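Side-chain contacts in DNA helicase assembly protein (Enterobacteria phage T4, PDB 1C1K), which loads the phage's replicative helicase onto replication-fork DNA covered by single-stranded DNA-binding protein and coordinates leading- and lagging-strand synthesis: residues 23-28 against 34-39; 170-175 against 192-197; 156-161 against 184-189. All coordinates share one frame; numbering follows the deposited sequence.

Contact 1 (23-28 against 34-39)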
loop_
_atom_site.group_PDB
_atom_site.type_symbol
_atom_site.label_atom_id
_atom_site.label_comp_id
_atom_site.label_asym_id
_atom_site.label_seq_id
_atom_site.Cartn_x
_atom_site.Cartn_y
_atom_site.Cartn_z
ATOM N N TYR A 23 -5.913 14.609 -2.958
ATOM C CA TYR A 23 -6.680 13.406 -2.677
ATOM C C TYR A 23 -7.088 12.707 -3.972
ATOM O O TYR A 23 -6.913 11.495 -4.115
ATOM C CB TYR A 23 -7.939 13.749 -1.875
ATOM C CG TYR A 23 -9.026 12.702 -1.985
ATOM C CD1 TYR A 23 -8.856 11.430 -1.441
ATOM C CD2 TYR A 23 -10.221 12.978 -2.642
ATOM C CE1 TYR A 23 -9.855 10.458 -1.552
ATOM C CE2 TYR A 23 -11.222 12.018 -2.758
ATOM C CZ TYR A 23 -11.031 10.764 -2.213
ATOM O OH TYR A 23 -12.020 9.812 -2.336
ATOM N N LEU A 24 -7.634 13.476 -4.913
ATOM C CA LEU A 24 -8.088 12.920 -6.184
ATOM C C LEU A 24 -6.964 12.272 -6.980
ATOM O O LEU A 24 -7.150 11.205 -7.561
ATOM C CB LEU A 24 -8.766 14.001 -7.040
ATOM C CG LEU A 24 -9.701 13.453 -8.129
ATOM C CD1 LEU A 24 -10.847 12.685 -7.495
ATOM C CD2 LEU A 24 -10.253 14.599 -8.966
ATOM N N MET A 25 -5.802 12.911 -7.016
ATOM C CA MET A 25 -4.683 12.346 -7.753
ATOM C C MET A 25 -4.215 11.045 -7.105
ATOM O O MET A 25 -3.903 10.094 -7.805
ATOM C CB MET A 25 -3.536 13.355 -7.849
ATOM C CG MET A 25 -2.700 13.538 -6.595
ATOM S SD MET A 25 -1.241 14.563 -6.935
ATOM C CE MET A 25 -0.897 14.104 -8.604
ATOM N N ILE A 26 -4.179 10.993 -5.776
ATOM C CA ILE A 26 -3.748 9.775 -5.097
ATOM C C ILE A 26 -4.812 8.689 -5.245
ATOM O O ILE A 26 -4.492 7.510 -5.398
ATOM C CB ILE A 26 -3.444 10.049 -3.597
ATOM C CG1 ILE A 26 -2.224 10.971 -3.498
ATOM C CG2 ILE A 26 -3.170 8.722 -2.847
ATOM C CD1 ILE A 26 -1.967 11.541 -2.106
ATOM N N LYS A 27 -6.078 9.090 -5.225
ATOM C CA LYS A 27 -7.174 8.141 -5.377
ATOM C C LYS A 27 -7.091 7.478 -6.749
ATOM O O LYS A 27 -7.201 6.258 -6.873
ATOM C CB LYS A 27 -8.520 8.852 -5.237
ATOM C CG LYS A 27 -9.728 7.925 -5.316
ATOM C CD LYS A 27 -11.009 8.725 -5.495
ATOM C CE LYS A 27 -12.233 7.839 -5.390
ATOM N NZ LYS A 27 -13.378 8.443 -6.120
ATOM N N GLN A 28 -6.886 8.285 -7.781
ATOM C CA GLN A 28 -6.802 7.755 -9.134
ATOM C C GLN A 28 -5.551 6.896 -9.297
ATOM O O GLN A 28 -5.564 5.885 -9.994
ATOM C CB GLN A 28 -6.822 8.908 -10.137
ATOM C CG GLN A 28 -8.183 9.588 -10.197
ATOM C CD GLN A 28 -8.170 10.880 -10.982
ATOM O OE1 GLN A 28 -9.102 11.688 -10.889
ATOM N NE2 GLN A 28 -7.115 11.089 -11.763
ATOM N N TYR A 34 -3.897 6.802 -12.765
ATOM C CA TYR A 34 -2.928 7.883 -12.833
ATOM C C TYR A 34 -1.624 7.362 -12.249
ATOM O O TYR A 34 -1.592 6.280 -11.667
ATOM C CB TYR A 34 -3.423 9.084 -12.020
ATOM C CG TYR A 34 -2.804 10.406 -12.408
ATOM C CD1 TYR A 34 -3.056 10.975 -13.654
ATOM C CD2 TYR A 34 -1.992 11.108 -11.517
ATOM C CE1 TYR A 34 -2.523 12.213 -14.003
ATOM C CE2 TYR A 34 -1.450 12.351 -11.855
ATOM C CZ TYR A 34 -1.723 12.896 -13.098
ATOM O OH TYR A 34 -1.226 14.134 -13.435
ATOM N N ASP A 35 -0.554 8.126 -12.414
ATOM C CA ASP A 35 0.751 7.753 -11.887
ATOM C C ASP A 35 1.367 9.020 -11.322
ATOM O O ASP A 35 1.955 9.815 -12.058
ATOM C CB ASP A 35 1.638 7.191 -12.996
ATOM C CG ASP A 35 2.915 6.560 -12.463
ATOM O OD1 ASP A 35 3.371 6.933 -11.361
ATOM O OD2 ASP A 35 3.469 5.686 -13.155
ATOM N N VAL A 36 1.227 9.209 -10.014
ATOM C CA VAL A 36 1.753 10.405 -9.373
ATOM C C VAL A 36 3.257 10.587 -9.535
ATOM O O VAL A 36 3.760 11.705 -9.450
ATOM C CB VAL A 36 1.414 10.437 -7.860
ATOM C CG1 VAL A 36 -0.084 10.557 -7.670
ATOM C CG2 VAL A 36 1.957 9.200 -7.171
ATOM N N ILE A 37 3.981 9.496 -9.761
ATOM C CA ILE A 37 5.422 9.602 -9.928
ATOM C C ILE A 37 5.720 10.068 -11.344
ATOM O O ILE A 37 6.549 10.947 -11.559
ATOM C CB ILE A 37 6.128 8.251 -9.669
ATOM C CG1 ILE A 37 5.815 7.757 -8.248
ATOM C CG2 ILE A 37 7.630 8.404 -9.867
ATOM C CD1 ILE A 37 6.096 8.770 -7.147
ATOM N N LYS A 38 5.029 9.482 -12.312
ATOM C CA LYS A 38 5.227 9.864 -13.708
ATOM C C LYS A 38 4.935 11.355 -13.898
ATOM O O LYS A 38 5.627 12.032 -14.647
ATOM C CB LYS A 38 4.306 9.030 -14.613
ATOM C CG LYS A 38 4.158 9.546 -16.045
ATOM C CD LYS A 38 3.316 8.583 -16.881
ATOM C CE LYS A 38 3.267 8.980 -18.355
ATOM N NZ LYS A 38 4.042 10.220 -18.659
ATOM N N TYR A 39 3.922 11.859 -13.199
ATOM C CA TYR A 39 3.527 13.256 -13.327
ATOM C C TYR A 39 4.002 14.155 -12.197
ATOM O O TYR A 39 3.526 15.281 -12.047
ATOM C CB TYR A 39 2.008 13.353 -13.458
ATOM C CG TYR A 39 1.495 12.786 -14.762
ATOM C CD1 TYR A 39 0.931 11.517 -14.819
ATOM C CD2 TYR A 39 1.596 13.513 -15.944
ATOM C CE1 TYR A 39 0.482 10.980 -16.024
ATOM C CE2 TYR A 39 1.151 12.990 -17.155
ATOM C CZ TYR A 39 0.597 11.725 -17.186
ATOM O OH TYR A 39 0.177 11.202 -18.382
#

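Contact 2 (170-175 against 192-197)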
loop_
_atom_site.group_PDB
_atom_site.type_symbol
_atom_site.label_atom_id
_atom_site.label_comp_id
_atom_site.label_asym_id
_atom_site.label_seq_id
_atom_site.Cartn_x
_atom_site.Cartn_y
_atom_site.Cartn_z
ATOM N N ILE A 170 6.805 -11.592 -6.943
ATOM C CA ILE A 170 5.490 -12.202 -6.755
ATOM C C ILE A 170 4.340 -11.594 -7.555
ATOM O O ILE A 170 3.555 -12.309 -8.183
ATOM C CB ILE A 170 5.073 -12.155 -5.265
ATOM C CG1 ILE A 170 6.063 -12.945 -4.407
ATOM C CG2 ILE A 170 3.672 -12.706 -5.099
ATOM C CD1 ILE A 170 6.048 -12.532 -2.932
ATOM N N ILE A 171 4.229 -10.270 -7.511
ATOM C CA ILE A 171 3.144 -9.573 -8.188
ATOM C C ILE A 171 3.090 -9.820 -9.686
ATOM O O ILE A 171 2.067 -10.264 -10.209
ATOM C CB ILE A 171 3.216 -8.045 -7.930
ATOM C CG1 ILE A 171 3.050 -7.758 -6.432
ATOM C CG2 ILE A 171 2.125 -7.325 -8.719
ATOM C CD1 ILE A 171 3.525 -6.358 -6.002
ATOM N N ASP A 172 4.188 -9.540 -10.373
ATOM C CA ASP A 172 4.231 -9.713 -11.820
ATOM C C ASP A 172 3.970 -11.152 -12.246
ATOM O O ASP A 172 3.263 -11.385 -13.217
ATOM C CB ASP A 172 5.566 -9.213 -12.371
ATOM C CG ASP A 172 5.727 -7.704 -12.229
ATOM O OD1 ASP A 172 6.828 -7.197 -12.518
ATOM O OD2 ASP A 172 4.754 -7.028 -11.827
ATOM N N LYS A 173 4.524 -12.115 -11.515
ATOM C CA LYS A 173 4.306 -13.525 -11.842
ATOM C C LYS A 173 2.839 -13.909 -11.656
ATOM O O LYS A 173 2.288 -14.679 -12.437
ATOM C CB LYS A 173 5.190 -14.414 -10.971
ATOM C CG LYS A 173 6.665 -14.290 -11.292
ATOM C CD LYS A 173 7.356 -15.632 -11.199
ATOM C CE LYS A 173 8.116 -15.766 -9.894
ATOM N NZ LYS A 173 8.131 -17.182 -9.426
ATOM N N HIS A 174 2.202 -13.379 -10.618
ATOM C CA HIS A 174 0.797 -13.669 -10.381
ATOM C C HIS A 174 -0.025 -13.058 -11.523
ATOM O O HIS A 174 -0.919 -13.699 -12.078
ATOM C CB HIS A 174 0.349 -13.071 -9.039
ATOM C CG HIS A 174 0.576 -13.970 -7.858
ATOM N ND1 HIS A 174 1.801 -14.534 -7.572
ATOM C CD2 HIS A 174 -0.262 -14.376 -6.874
ATOM C CE1 HIS A 174 1.709 -15.248 -6.461
ATOM N NE2 HIS A 174 0.466 -15.167 -6.019
ATOM N N ASP A 175 0.298 -11.814 -11.869
ATOM C CA ASP A 175 -0.397 -11.088 -12.930
ATOM C C ASP A 175 -0.367 -11.809 -14.277
ATOM O O ASP A 175 -1.354 -11.800 -15.013
ATOM C CB ASP A 175 0.219 -9.696 -13.107
ATOM C CG ASP A 175 -0.344 -8.674 -12.138
ATOM O OD1 ASP A 175 0.169 -7.535 -12.129
ATOM O OD2 ASP A 175 -1.292 -9.001 -11.393
ATOM N N ALA A 192 0.182 -0.080 -7.600
ATOM C CA ALA A 192 0.124 1.366 -7.407
ATOM C C ALA A 192 0.993 1.781 -6.220
ATOM O O ALA A 192 1.778 2.727 -6.315
ATOM C CB ALA A 192 -1.318 1.808 -7.191
ATOM N N TYR A 193 0.857 1.067 -5.103
ATOM C CA TYR A 193 1.635 1.365 -3.902
ATOM C C TYR A 193 3.121 1.101 -4.160
ATOM O O TYR A 193 3.987 1.827 -3.682
ATOM C CB TYR A 193 1.130 0.507 -2.741
ATOM C CG TYR A 193 1.546 0.953 -1.344
ATOM C CD1 TYR A 193 2.012 2.254 -1.092
ATOM C CD2 TYR A 193 1.468 0.068 -0.272
ATOM C CE1 TYR A 193 2.388 2.648 0.194
ATOM C CE2 TYR A 193 1.840 0.452 1.015
ATOM C CZ TYR A 193 2.298 1.738 1.242
ATOM O OH TYR A 193 2.676 2.097 2.518
ATOM N N ARG A 194 3.412 0.065 -4.936
ATOM C CA ARG A 194 4.796 -0.262 -5.252
ATOM C C ARG A 194 5.483 0.900 -5.979
ATOM O O ARG A 194 6.678 1.126 -5.813
ATOM C CB ARG A 194 4.847 -1.547 -6.100
ATOM C CG ARG A 194 6.249 -1.994 -6.513
ATOM C CD ARG A 194 6.233 -3.388 -7.159
ATOM N NE ARG A 194 5.533 -3.402 -8.444
ATOM C CZ ARG A 194 5.457 -4.458 -9.255
ATOM N NH1 ARG A 194 6.039 -5.609 -8.926
ATOM N NH2 ARG A 194 4.797 -4.362 -10.403
ATOM N N LYS A 195 4.722 1.642 -6.781
ATOM C CA LYS A 195 5.277 2.776 -7.521
ATOM C C LYS A 195 5.750 3.907 -6.609
ATOM O O LYS A 195 6.732 4.589 -6.911
ATOM C CB LYS A 195 4.239 3.323 -8.504
ATOM C CG LYS A 195 4.035 2.438 -9.727
ATOM C CD LYS A 195 3.110 3.081 -10.743
ATOM C CE LYS A 195 2.995 2.206 -11.987
ATOM N NZ LYS A 195 3.240 2.978 -13.238
ATOM N N ILE A 196 5.056 4.115 -5.494
ATOM C CA ILE A 196 5.454 5.187 -4.590
ATOM C C ILE A 196 6.403 4.724 -3.484
ATOM O O ILE A 196 6.909 5.537 -2.715
ATOM C CB ILE A 196 4.223 5.881 -3.958
ATOM C CG1 ILE A 196 3.284 4.857 -3.342
ATOM C CG2 ILE A 196 3.480 6.682 -5.021
ATOM C CD1 ILE A 196 2.126 5.491 -2.578
ATOM N N LEU A 197 6.657 3.423 -3.406
ATOM C CA LEU A 197 7.565 2.906 -2.390
ATOM C C LEU A 197 8.967 2.770 -2.961
ATOM O O LEU A 197 9.157 2.171 -4.015
ATOM C CB LEU A 197 7.092 1.542 -1.879
ATOM C CG LEU A 197 5.931 1.514 -0.883
ATOM C CD1 LEU A 197 5.522 0.070 -0.635
ATOM C CD2 LEU A 197 6.343 2.189 0.421
HETATM O O HOH W 1 6.590 -8.383 -9.351
#

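Contact 3 (156-161 against 184-189)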
loop_
_atom_site.group_PDB
_atom_site.type_symbol
_atom_site.label_atom_id
_atom_site.label_comp_id
_atom_site.label_asym_id
_atom_site.label_seq_id
_atom_site.Cartn_x
_atom_site.Cartn_y
_atom_site.Cartn_z
ATOM N N ILE A 156 -0.412 -10.362 7.205
ATOM C CA ILE A 156 0.768 -9.605 6.809
ATOM C C ILE A 156 0.282 -8.322 6.152
ATOM O O ILE A 156 -0.853 -8.248 5.691
ATOM C CB ILE A 156 1.675 -10.393 5.820
ATOM C CG1 ILE A 156 0.974 -10.589 4.476
ATOM C CG2 ILE A 156 2.073 -11.726 6.444
ATOM C CD1 ILE A 156 1.846 -11.300 3.444
ATOM N N SER A 157 1.139 -7.312 6.118
ATOM C CA SER A 157 0.775 -6.020 5.548
ATOM C C SER A 157 1.107 -5.864 4.068
ATOM O O SER A 157 1.801 -6.695 3.473
ATOM C CB SER A 157 1.479 -4.912 6.326
ATOM O OG SER A 157 2.873 -4.984 6.098
ATOM N N PHE A 158 0.602 -4.786 3.478
ATOM C CA PHE A 158 0.861 -4.493 2.077
ATOM C C PHE A 158 2.345 -4.192 1.919
ATOM O O PHE A 158 2.958 -4.575 0.926
ATOM C CB PHE A 158 0.052 -3.273 1.621
ATOM C CG PHE A 158 -1.277 -3.617 1.011
ATOM C CD1 PHE A 158 -2.362 -3.942 1.817
ATOM C CD2 PHE A 158 -1.449 -3.606 -0.368
ATOM C CE1 PHE A 158 -3.598 -4.248 1.260
ATOM C CE2 PHE A 158 -2.679 -3.911 -0.934
ATOM C CZ PHE A 158 -3.757 -4.232 -0.119
ATOM N N GLU A 159 2.929 -3.504 2.897
ATOM C CA GLU A 159 4.346 -3.166 2.821
ATOM C C GLU A 159 5.193 -4.439 2.822
ATOM O O GLU A 159 6.184 -4.530 2.096
ATOM C CB GLU A 159 4.748 -2.245 3.982
ATOM C CG GLU A 159 4.132 -0.843 3.909
ATOM C CD GLU A 159 2.721 -0.797 4.463
ATOM O OE1 GLU A 159 2.289 -1.791 5.083
ATOM O OE2 GLU A 159 2.038 0.230 4.283
ATOM N N THR A 160 4.803 -5.418 3.634
ATOM C CA THR A 160 5.532 -6.678 3.691
ATOM C C THR A 160 5.408 -7.392 2.349
ATOM O O THR A 160 6.398 -7.880 1.810
ATOM C CB THR A 160 4.991 -7.595 4.806
ATOM O OG1 THR A 160 5.480 -7.133 6.069
ATOM C CG2 THR A 160 5.448 -9.040 4.588
ATOM N N PHE A 161 4.198 -7.437 1.807
ATOM C CA PHE A 161 3.975 -8.089 0.520
ATOM C C PHE A 161 4.857 -7.445 -0.552
ATOM O O PHE A 161 5.509 -8.137 -1.343
ATOM C CB PHE A 161 2.501 -7.974 0.115
ATOM C CG PHE A 161 2.072 -8.984 -0.920
ATOM C CD1 PHE A 161 2.304 -8.756 -2.276
ATOM C CD2 PHE A 161 1.433 -10.166 -0.536
ATOM C CE1 PHE A 161 1.906 -9.690 -3.238
ATOM C CE2 PHE A 161 1.030 -11.107 -1.490
ATOM C CZ PHE A 161 1.269 -10.866 -2.844
ATOM N N ASN A 184 -6.798 -9.464 -9.048
ATOM C CA ASN A 184 -6.655 -8.231 -9.816
ATOM C C ASN A 184 -6.961 -6.994 -8.975
ATOM O O ASN A 184 -6.203 -6.028 -8.997
ATOM C CB ASN A 184 -7.572 -8.252 -11.042
ATOM C CG ASN A 184 -7.607 -6.910 -11.766
ATOM O OD1 ASN A 184 -6.578 -6.419 -12.230
ATOM N ND2 ASN A 184 -8.795 -6.311 -11.859
ATOM N N ASN A 185 -8.071 -7.020 -8.241
ATOM C CA ASN A 185 -8.451 -5.886 -7.401
ATOM C C ASN A 185 -7.314 -5.525 -6.445
ATOM O O ASN A 185 -6.991 -4.348 -6.256
ATOM C CB ASN A 185 -9.707 -6.221 -6.599
ATOM C CG ASN A 185 -10.867 -6.655 -7.479
ATOM O OD1 ASN A 185 -11.825 -7.265 -7.001
ATOM N ND2 ASN A 185 -10.789 -6.342 -8.769
ATOM N N TYR A 186 -6.712 -6.542 -5.835
ATOM C CA TYR A 186 -5.609 -6.318 -4.909
ATOM C C TYR A 186 -4.352 -5.915 -5.676
ATOM O O TYR A 186 -3.620 -5.019 -5.259
ATOM C CB TYR A 186 -5.321 -7.586 -4.100
ATOM C CG TYR A 186 -5.986 -7.623 -2.744
ATOM C CD1 TYR A 186 -7.251 -8.184 -2.586
ATOM C CD2 TYR A 186 -5.347 -7.108 -1.618
ATOM C CE1 TYR A 186 -7.867 -8.236 -1.336
ATOM C CE2 TYR A 186 -5.953 -7.155 -0.364
ATOM C CZ TYR A 186 -7.212 -7.720 -0.232
ATOM O OH TYR A 186 -7.811 -7.774 1.006
ATOM N N SER A 187 -4.111 -6.580 -6.801
ATOM C CA SER A 187 -2.931 -6.304 -7.608
ATOM C C SER A 187 -2.869 -4.855 -8.080
ATOM O O SER A 187 -1.784 -4.273 -8.187
ATOM C CB SER A 187 -2.884 -7.237 -8.815
ATOM O OG SER A 187 -1.608 -7.181 -9.416
ATOM N N ILE A 188 -4.028 -4.276 -8.370
ATOM C CA ILE A 188 -4.059 -2.890 -8.805
ATOM C C ILE A 188 -3.481 -2.027 -7.681
ATOM O O ILE A 188 -2.634 -1.170 -7.927
ATOM C CB ILE A 188 -5.503 -2.434 -9.129
ATOM C CG1 ILE A 188 -5.963 -3.084 -10.434
ATOM C CG2 ILE A 188 -5.565 -0.907 -9.246
ATOM C CD1 ILE A 188 -7.442 -2.932 -10.698
ATOM N N LYS A 189 -3.924 -2.268 -6.447
ATOM C CA LYS A 189 -3.430 -1.498 -5.305
ATOM C C LYS A 189 -1.965 -1.808 -5.028
ATOM O O LYS A 189 -1.178 -0.915 -4.730
ATOM C CB LYS A 189 -4.248 -1.799 -4.044
ATOM C CG LYS A 189 -5.756 -1.749 -4.237
ATOM C CD LYS A 189 -6.280 -0.322 -4.189
ATOM C CE LYS A 189 -7.780 -0.298 -3.940
ATOM N NZ LYS A 189 -8.230 -1.569 -3.303
#

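Contact 1 (23-28 against 34-39)
Met25, in the second half of helix 16-30, reaches Tyr34 and Val36 in the loop that follows the helix, a helix-to-loop packing within the N-terminal part of this mainly alpha-helical fold. The CB of Met25 does not itself aim at the loop. Its CG, set between the backbone N and the carbonyl carbon (chi1 76°), starts the chain toward it and lies 4.1 Å from Val36 CG1. SD carries the chain onward, and a rotation about the CG-SD bond (chi3 -33°) swings the terminal methyl to where Tyr34 and Val36 can both touch it. There Met25 CE touches Tyr34 CE2 at 3.7 Å, meeting the ring obliquely, and Val36 CG1 at 3.8 Å. A methionine suits this place because an unbranched, flexible chain can deliver one methyl to an aromatic ring and an aliphatic branch together.

One turn further on, Gln28 and Tyr34 bring their backbones closest, and Tyr34 N makes a weak hydrogen bond to Gln28 O, 3.4 Å away. Gln28 CB lies 3.9 Å from Tyr34 CB, so the aliphatic base of a polar residue does the packing while its extended chain runs on beside the ring. Tyrosine combines a broad apolar ring with a hydroxyl for the chain beyond: Tyr34 OH is hydrogen-bonded to the carbonyl O of Cys42. Tyr39 CD1 covers one face of the same ring, displaced toward its rim.

Between these apolar residues Asp35 turns the other way and shapes the loop as an Asx turn. Its OD1 accepts two backbone N-H groups from the same face of the carboxylate: Ile37 N at 3.1 Å, and Lys38 N at 3.2 Å with a nearly straight N-H...O angle of 165°.

Contact 2 (170-175 against 192-197)
Asp172 OD2 accepts from both terminal nitrogens of Arg194, which reaches from helix 181-196 to helix 170-177. The stronger bond comes from Arg194 NH2, 3.0 Å from Asp172 OD2 and nearly straight at 165°. It uses the syn side of the carboxylate and lies almost in the guanidinium plane. Arg194 NH1 adds a weak bond to Asp172 OD2 at 3.5 Å. Since one oxygen takes both and the two flat groups stand 78° apart, this is a salt bridge without the coplanar, two-oxygen pairing of a bidentate one.

Arginine fits because its long chain carries several N-H donors to the neighbouring helix: CG leaves anti to the backbone N, and a bend at chi3 (67°) then turns the guanidinium to its partners. A water accepts from Arg194 NH1 and from Asp172 N, 2.9 Å from each, and so ties the guanidinium to the first turn of the helix as well. Ile171 supplies the apolar side, with CD1 over one guanidinium face and 3.9 Å from Arg194 NH1.

The strongest partner of NH1 is Asp165, whose other carboxylate oxygen accepts from Ile171 N. With Asp165 and Asp172 both near it, the guanidinium probably keeps its positive charge and offsets two carboxylates where three helices meet.

Contact 3 (156-161 against 184-189)
Phe158 and Tyr186 join two helices of the C-terminal part of this helical fold, the start of helix 158-168 and the first half of helix 181-196, by meeting rim to rim. Their planes are only 16° apart, yet neither ring lies over the other, and the centroids are 5.9 Å apart. The touching atoms are Phe158 CZ and Tyr186 CD2, at 3.6 Å, with Tyr186 CE2 almost as near.

Both first torsions depart from the usual staggered value: chi1 is -93° in Phe158 and -96° in Tyr186. Each CB points to the opposite helix. The two side chains cross at about a right angle, and long aromatic groups suit helices whose nearest CA atoms, those of Phe158 and Lys189, are 9.0 Å apart. A phenyl ring suits the buried position of Phe158, where Leu190 and Tyr193 also pack against it. Tyr186 meets Phe148 and Trp86 edge-to-face as well, one member of an aromatic cluster.

Lys189, one turn after Tyr186, gives the contact only the root of its side chain. Its CB lies 4.1 Å from Phe158 CE2, and then a bend at chi2 leads the rest of the chain away, where it makes a cation-pi interaction with Trp86. Lysine can do both because its methylenes are apolar and its charge sits far from them; the indole offers that charge a partner inside the protein.

The helix that bears Phe158 begins with an N-cap. Serine suits the position, having a short side chain that can fold back and accept from a backbone N-H of the first turn, which has no earlier helical carbonyl to pair with: Ser157 OG takes the hydrogen bond from Thr160 N at 3.2 Å.

How the contacts relate
Contact 1 comes first along the chain and lies in the N-terminal part; contacts 2 and 3 follow in the C-terminal part, with their segments alternating. These two share helix 181-196, their centres about 8 Å apart, while helices 158-168 and 170-177, consecutive in sequence, supply the other sides. Tyr193 with Glu159 and Asp175 with Ser187 link them by probable hydrogen bonds. Contact 1 is centred about 16 Å from the centre of contact 2 and 18 Å from that of contact 3. It meets contact 2 through the Asp35-Lys195 salt bridge and the packing of Val36 and Ile37 on Ile196, so helix 181-196 touches both parts of the helicase loader, consistent with a place at their junction.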